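Local coordinates for protein pollen allergen Phl p 6 (Phleum pratense, PDB 6TRK) that is a grass pollen allergen of the Poa p IX/Phl p VI family, in a fold-stabilised variant, with no firmly established biochemical function, at residues P57-V60 and P61-E65. The protein carries 1 engineered substitution. Numbering follows the deposited sequence.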
loop_
_atom_site.group_PDB
_atom_site.type_symbol
_atom_site.label_atom_id
_atom_site.label_comp_id
_atom_site.label_asym_id
_atom_site.label_seq_id
_atom_site.Cartn_x
_atom_site.Cartn_y
_atom_site.Cartn_z
ATOM N N PRO A 57 -16.259 7.193 0.613
ATOM C CA PRO A 57 -15.399 8.348 0.347
ATOM C C PRO A 57 -14.711 8.901 1.578
ATOM O O PRO A 57 -13.682 9.567 1.428
ATOM C CB PRO A 57 -16.355 9.375 -0.284
ATOM C CG PRO A 57 -17.747 8.841 -0.059
ATOM C CD PRO A 57 -17.638 7.368 0.115
ATOM N N GLN A 58 -15.227 8.632 2.786
ATOM C CA GLN A 58 -14.556 9.063 4.002
ATOM C C GLN A 58 -13.201 8.389 4.185
ATOM O O GLN A 58 -12.353 8.895 4.921
ATOM C CB GLN A 58 -15.457 8.766 5.214
ATOM C CG GLN A 58 -15.646 7.282 5.503
ATOM C CD GLN A 58 -16.763 6.585 4.683
ATOM O OE1 GLN A 58 -17.344 7.139 3.721
ATOM N NE2 GLN A 58 -17.067 5.349 5.072
ATOM N N LEU A 59 -12.985 7.242 3.544
ATOM C CA LEU A 59 -11.705 6.546 3.651
ATOM C C LEU A 59 -10.645 7.143 2.737
ATOM O O LEU A 59 -9.452 6.891 2.930
ATOM C CB LEU A 59 -11.920 5.075 3.315
ATOM C CG LEU A 59 -10.780 4.068 3.440
ATOM C CD1 LEU A 59 -10.327 3.985 4.876
ATOM C CD2 LEU A 59 -11.248 2.718 2.955
ATOM N N VAL A 60 -11.056 7.904 1.714
ATOM C CA VAL A 60 -10.104 8.320 0.680
ATOM C C VAL A 60 -8.947 9.139 1.248
ATOM O O VAL A 60 -7.795 8.891 0.851
ATOM C CB VAL A 60 -10.848 9.059 -0.447
ATOM C CG1 VAL A 60 -9.871 9.697 -1.409
ATOM C CG2 VAL A 60 -11.744 8.086 -1.158
ATOM N N PRO A 61 -9.165 10.134 2.118
ATOM C CA PRO A 61 -8.013 10.886 2.651
ATOM C C PRO A 61 -7.054 10.031 3.439
ATOM O O PRO A 61 -5.849 10.335 3.486
ATOM C CB PRO A 61 -8.646 11.945 3.563
ATOM C CG PRO A 61 -10.083 11.972 3.202
ATOM C CD PRO A 61 -10.452 10.674 2.599
ATOM N N LYS A 62 -7.568 8.984 4.098
ATOM C CA LYS A 62 -6.686 8.072 4.830
ATOM C C LYS A 62 -5.853 7.230 3.856
ATOM O O LYS A 62 -4.643 7.083 4.049
ATOM C CB LYS A 62 -7.529 7.190 5.746
ATOM C CG LYS A 62 -8.207 7.961 6.898
ATOM C CD LYS A 62 -9.087 6.995 7.703
ATOM C CE LYS A 62 -9.911 7.679 8.762
ATOM N NZ LYS A 62 -10.742 6.659 9.465
ATOM N N LEU A 63 -6.487 6.690 2.806
ATOM C CA LEU A 63 -5.732 5.972 1.791
ATOM C C LEU A 63 -4.718 6.884 1.123
ATOM O O LEU A 63 -3.559 6.474 0.921
ATOM C CB LEU A 63 -6.671 5.348 0.758
ATOM C CG LEU A 63 -7.522 4.171 1.265
ATOM C CD1 LEU A 63 -8.504 3.737 0.155
ATOM C CD2 LEU A 63 -6.643 3.032 1.685
ATOM N N ASP A 64 -5.101 8.139 0.810
ATOM C CA ASP A 64 -4.139 9.079 0.225
ATOM C C ASP A 64 -2.887 9.212 1.119
ATOM O O ASP A 64 -1.757 9.258 0.621
ATOM C CB ASP A 64 -4.743 10.477 0.058
ATOM C CG ASP A 64 -5.832 10.573 -0.988
ATOM O OD1 ASP A 64 -5.952 9.715 -1.901
ATOM O OD2 ASP A 64 -6.577 11.586 -0.906
ATOM N N GLU A 65 -3.084 9.292 2.447
ATOM C CA GLU A 65 -1.959 9.422 3.360
ATOM C C GLU A 65 -1.056 8.187 3.358
ATOM O O GLU A 65 0.176 8.302 3.470
ATOM C CB GLU A 65 -2.479 9.722 4.769
ATOM C CG GLU A 65 -1.389 9.761 5.827
ATOM C CD GLU A 65 -0.348 10.874 5.694
ATOM O OE1 GLU A 65 -0.600 11.885 4.988
ATOM O OE2 GLU A 65 0.734 10.760 6.348
HETATM O O HOH W 1 -12.918 6.551 7.382
#
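Leu59 and Leu63 sit one helical turn apart and meet at their branch points, CG of Leu59 lying 3.9 Å from CG of Leu63, with the two side chains slanting across each other. Different first torsions bring them together: Leu59 CG stands beside its own carbonyl carbon (chi1 -175°), toward the following turn, whereas Leu63 CG stands beside its own N (chi1 -70°), facing the preceding residues. Beneath them, Leu63 N donates to Leu59 O at 3.0 Å. One residue on, Asp64 N donates to Val60 O at 2.8 Å. The Asp64 carboxylate folds back beside that carbonyl, OD1 and OD2 each 3.4 Å from Val60 O, acceptors all and unbonded. Pro61 has no N-H to give; its CD, on the nitrogen bonded to Val60 C, lies 3.5 Å from Val60 CB. Lys62 stretches out fully beyond CG, and a water 3.0 Å from its NZ reaches Gln58 O only weakly. Gln58 NE2 is hydrogen-bonded to Glu7 OE2 of helix 2-23. Leu59 packs on Leu10 of that helix, while Leu63 touches Tyr45 of helix 30-55 and Ile97 of helix 82-98. In this all-helical bundle, the loop after helix 30-55 leads into the first turn of helix 60-76, Pro61 its second residue: the helix start of a helical hairpin.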